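Long-range contact in histidinol dehydrogenase (PDB 6AN0), which probably catalyses the two successive NAD-dependent oxidations that turn L-histidinol into L-histidine, the last step of histidine biosynthesis, with a zinc ion in each subunit: residues Val232-Leu244 with Thr372-Val385. Residues are numbered along the deposited sequence; the frame is centred on the assembly and turned at random.
Sequences VAIDMPAGPSEVL and TLPTNGYARNYSGV. With EDO (1,2-ethanediol), chain D; EDO (1,2-ethanediol), chain G.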
# COMPACT_ATOMS: atom_id res chain seq x y z
N VAL A 232 4.29 4.05 -11.37
CA VAL A 232 2.96 3.46 -11.20
C VAL A 232 2.92 2.69 -9.88
O VAL A 232 3.94 2.16 -9.42
CB VAL A 232 2.62 2.55 -12.42
CG1 VAL A 232 3.40 1.26 -12.37
CG2 VAL A 232 1.12 2.27 -12.49
N ALA A 233 1.74 2.67 -9.23
CA ALA A 233 1.53 1.83 -8.06
C ALA A 233 1.04 0.45 -8.50
O ALA A 233 0.44 0.31 -9.56
CB ALA A 233 0.52 2.47 -7.10
N ILE A 234 1.28 -0.57 -7.66
CA ILE A 234 0.71 -1.89 -7.93
C ILE A 234 -0.02 -2.40 -6.69
O ILE A 234 0.17 -1.89 -5.58
CB ILE A 234 1.79 -2.91 -8.39
CG1 ILE A 234 2.78 -3.21 -7.26
CG2 ILE A 234 2.49 -2.37 -9.65
CD1 ILE A 234 3.79 -4.29 -7.63
N ASP A 235 -0.88 -3.41 -6.90
CA ASP A 235 -1.75 -3.87 -5.81
C ASP A 235 -0.96 -4.56 -4.71
O ASP A 235 -1.04 -4.17 -3.54
CB ASP A 235 -2.88 -4.78 -6.33
CG ASP A 235 -2.43 -5.87 -7.31
OD1 ASP A 235 -1.26 -5.89 -7.76
OD2 ASP A 235 -3.30 -6.70 -7.65
N MET A 236 -0.17 -5.56 -5.07
CA MET A 236 0.61 -6.29 -4.07
C MET A 236 1.61 -7.18 -4.80
O MET A 236 1.46 -7.39 -6.01
CB MET A 236 -0.31 -7.13 -3.20
CG MET A 236 -0.96 -8.23 -4.00
SD MET A 236 -2.17 -9.10 -3.00
CE MET A 236 -3.42 -7.84 -2.83
N PRO A 237 2.60 -7.74 -4.11
CA PRO A 237 3.48 -8.73 -4.74
C PRO A 237 2.75 -10.03 -5.02
O PRO A 237 1.70 -10.33 -4.45
CB PRO A 237 4.59 -8.95 -3.71
CG PRO A 237 4.44 -7.86 -2.71
CD PRO A 237 3.01 -7.47 -2.71
N ALA A 238 3.33 -10.83 -5.91
CA ALA A 238 2.66 -12.02 -6.42
C ALA A 238 3.34 -13.30 -5.96
O ALA A 238 4.45 -13.31 -5.42
CB ALA A 238 2.59 -11.97 -7.95
N GLY A 239 2.62 -14.41 -6.17
CA GLY A 239 3.12 -15.75 -5.94
C GLY A 239 2.02 -16.78 -6.14
O GLY A 239 0.86 -16.42 -6.40
N PRO A 240 2.34 -18.07 -6.00
CA PRO A 240 1.31 -19.10 -6.16
C PRO A 240 0.33 -19.12 -4.99
O PRO A 240 0.66 -18.74 -3.87
CB PRO A 240 2.11 -20.41 -6.23
CG PRO A 240 3.57 -20.00 -6.36
CD PRO A 240 3.67 -18.64 -5.73
N SER A 241 -0.88 -19.60 -5.27
CA SER A 241 -1.92 -19.60 -4.25
C SER A 241 -1.73 -20.76 -3.28
O SER A 241 -0.99 -21.71 -3.54
CB SER A 241 -3.30 -19.67 -4.90
OG SER A 241 -3.37 -20.74 -5.81
N GLU A 242 -2.42 -20.67 -2.14
CA GLU A 242 -2.16 -21.59 -1.04
C GLU A 242 -3.35 -21.58 -0.08
O GLU A 242 -4.11 -20.61 -0.01
CB GLU A 242 -0.87 -21.19 -0.31
CG GLU A 242 -1.00 -19.78 0.23
CD GLU A 242 0.29 -19.15 0.69
OE1 GLU A 242 0.20 -18.37 1.67
OE2 GLU A 242 1.36 -19.37 0.07
N VAL A 243 -3.51 -22.68 0.65
CA VAL A 243 -4.48 -22.74 1.74
C VAL A 243 -3.85 -23.46 2.92
O VAL A 243 -3.04 -24.39 2.76
CB VAL A 243 -5.81 -23.43 1.33
CG1 VAL A 243 -5.61 -24.92 1.03
CG2 VAL A 243 -6.89 -23.25 2.41
N LEU A 244 -4.23 -23.04 4.12
CA LEU A 244 -3.93 -23.78 5.34
C LEU A 244 -5.26 -24.06 6.03
O LEU A 244 -6.08 -23.15 6.18
CB LEU A 244 -2.98 -23.00 6.25
CG LEU A 244 -2.44 -23.69 7.52
CD1 LEU A 244 -1.06 -23.13 7.86
CD2 LEU A 244 -3.40 -23.51 8.71
N THR A 372 -8.50 -11.57 -4.35
CA THR A 372 -7.17 -11.10 -4.76
C THR A 372 -6.38 -10.82 -3.48
O THR A 372 -6.51 -9.75 -2.87
CB THR A 372 -7.27 -9.87 -5.66
OG1 THR A 372 -8.14 -10.18 -6.76
CG2 THR A 372 -5.90 -9.54 -6.26
N LEU A 373 -5.56 -11.78 -3.07
CA LEU A 373 -5.05 -11.90 -1.71
C LEU A 373 -3.54 -12.12 -1.69
O LEU A 373 -2.98 -12.70 -2.62
CB LEU A 373 -5.73 -13.06 -0.99
CG LEU A 373 -7.22 -12.93 -0.74
CD1 LEU A 373 -7.82 -14.30 -0.44
CD2 LEU A 373 -7.44 -11.99 0.44
N PRO A 374 -2.88 -11.70 -0.61
CA PRO A 374 -1.41 -11.84 -0.52
C PRO A 374 -1.01 -13.28 -0.22
O PRO A 374 -1.51 -13.91 0.71
CB PRO A 374 -1.04 -10.91 0.64
CG PRO A 374 -2.26 -10.92 1.50
CD PRO A 374 -3.43 -10.96 0.54
N THR A 375 -0.07 -13.77 -1.00
CA THR A 375 0.37 -15.16 -0.93
C THR A 375 1.86 -15.20 -0.58
O THR A 375 2.53 -14.17 -0.45
CB THR A 375 0.08 -15.83 -2.27
OG1 THR A 375 0.01 -17.25 -2.10
CG2 THR A 375 1.17 -15.45 -3.24
N ASN A 376 2.38 -16.41 -0.38
CA ASN A 376 3.82 -16.64 -0.18
C ASN A 376 4.33 -15.92 1.06
O ASN A 376 5.51 -15.55 1.14
CB ASN A 376 4.62 -16.22 -1.42
CG ASN A 376 6.00 -16.85 -1.47
OD1 ASN A 376 6.25 -17.90 -0.87
ND2 ASN A 376 6.92 -16.20 -2.18
N GLY A 377 3.46 -15.72 2.05
CA GLY A 377 3.83 -15.05 3.28
C GLY A 377 3.62 -13.55 3.26
O GLY A 377 3.85 -12.90 4.29
N TYR A 378 3.18 -12.98 2.14
CA TYR A 378 2.89 -11.55 2.12
C TYR A 378 1.69 -11.18 2.97
O TYR A 378 1.42 -9.99 3.14
CB TYR A 378 2.70 -11.07 0.69
CG TYR A 378 4.05 -10.92 -0.01
CD1 TYR A 378 4.95 -9.95 0.40
CD2 TYR A 378 4.42 -11.78 -1.03
CE1 TYR A 378 6.18 -9.81 -0.22
CE2 TYR A 378 5.67 -11.65 -1.66
CZ TYR A 378 6.54 -10.66 -1.24
OH TYR A 378 7.76 -10.51 -1.84
N ALA A 379 0.96 -12.15 3.53
CA ALA A 379 -0.05 -11.78 4.51
C ALA A 379 0.57 -11.20 5.78
O ALA A 379 -0.15 -10.60 6.58
CB ALA A 379 -0.95 -12.98 4.85
N ARG A 380 1.90 -11.31 5.94
CA ARG A 380 2.57 -10.65 7.06
C ARG A 380 2.56 -9.13 6.93
O ARG A 380 2.72 -8.44 7.95
CB ARG A 380 4.03 -11.11 7.18
CG ARG A 380 4.15 -12.59 7.43
CD ARG A 380 5.61 -13.06 7.50
NE ARG A 380 5.66 -14.52 7.57
CZ ARG A 380 6.18 -15.30 6.63
NH1 ARG A 380 6.72 -14.76 5.55
NH2 ARG A 380 6.17 -16.63 6.77
N ASN A 381 2.46 -8.59 5.71
CA ASN A 381 2.63 -7.16 5.55
C ASN A 381 1.74 -6.52 4.51
O ASN A 381 1.86 -5.32 4.28
CB ASN A 381 4.12 -6.82 5.27
CG ASN A 381 4.80 -7.76 4.23
OD1 ASN A 381 4.15 -8.53 3.54
ND2 ASN A 381 6.12 -7.67 4.14
N TYR A 382 0.83 -7.27 3.89
CA TYR A 382 -0.15 -6.71 2.97
C TYR A 382 -1.53 -7.23 3.30
O TYR A 382 -1.67 -8.27 3.94
CB TYR A 382 0.16 -7.08 1.50
CG TYR A 382 1.41 -6.46 0.94
CD1 TYR A 382 1.33 -5.30 0.16
CD2 TYR A 382 2.66 -7.03 1.17
CE1 TYR A 382 2.49 -4.71 -0.39
CE2 TYR A 382 3.81 -6.45 0.64
CZ TYR A 382 3.72 -5.30 -0.13
OH TYR A 382 4.85 -4.72 -0.67
N SER A 383 -2.55 -6.52 2.81
CA SER A 383 -3.94 -6.96 2.86
C SER A 383 -4.38 -7.46 1.49
O SER A 383 -3.75 -7.19 0.47
CB SER A 383 -4.88 -5.81 3.28
OG SER A 383 -4.49 -5.21 4.51
N GLY A 384 -5.50 -8.18 1.47
CA GLY A 384 -6.16 -8.42 0.21
C GLY A 384 -6.69 -7.13 -0.39
O GLY A 384 -6.85 -6.11 0.30
N VAL A 385 -6.93 -7.15 -1.70
CA VAL A 385 -7.54 -5.99 -2.34
C VAL A 385 -8.87 -5.66 -1.67
O VAL A 385 -9.65 -6.56 -1.31
CB VAL A 385 -7.71 -6.24 -3.85
CG1 VAL A 385 -8.58 -5.16 -4.50
CG2 VAL A 385 -6.33 -6.27 -4.53
C1 EDO D . -3.88 -4.24 -1.24
O1 EDO D . -4.50 -3.07 -0.68
C2 EDO D . -3.86 -3.99 -2.74
O2 EDO D . -3.31 -2.70 -2.93
C1 EDO G . 7.66 -11.81 2.43
O1 EDO G . 7.21 -13.12 2.06
C2 EDO G . 6.85 -11.31 3.62
O2 EDO G . 7.36 -11.92 4.82
O HOH W 1 6.46 -14.44 -4.19
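Pro-237 lies against the rings of Tyr-378 and Tyr-382, on the extended linker that runs from strand 233-234 of the mixed sheet to strand 242-247 of the six-stranded parallel sheet; the loop 372-385 packs along this crossing between the two sheets. CB of Pro-237 makes a CH-pi contact over one face of Tyr-378, 3.7 Å from CB to the ring centroid. CD makes another with Tyr-382, sitting almost over the middle of that ring, 3.5 Å from its centroid, while CG touches both tyrosines.

Met-236 reaches into the loop from CB outward. CB meets CD1 of Tyr-382 obliquely. A chi1 of 67°, with CG between the backbone N and the carbonyl carbon, and an extended chi2 carry SD onto the peptide link between Leu-373 and Pro-374, 3.6 Å from Pro-374 N. A bend at chi3 (69°) turns CE among Thr-372 O, Ser-383 O and CG2 of Val-385, the last 3.7 Å from CE.

Further along, the backbones come closest at Gly-239 and Thr-375, where CG2 of Thr-375 presses on the glycine's carbonyl group. A type I' turn, Thr-375 to Tyr-378, offers the N-H of Asn-376 to Glu-242 OE2 at 3.2 Å and 151°, from above the carboxylate plane; OE1 of this glutamate is held by Arg-26 and the backbone N of Glu-330, the predicted proton acceptor. Between Pro-240 and Glu-242, Ser-241, predicted to bind substrate, hydrogen-bonds through OG to Gln-263; its side chain lies about 6 Å from the bound zinc ion, so the linker borders the probable active site. A water joins the two segments as well, donating to Ala-238 O at 2.6 Å and accepting from Asn-376 ND2 at 2.7 Å.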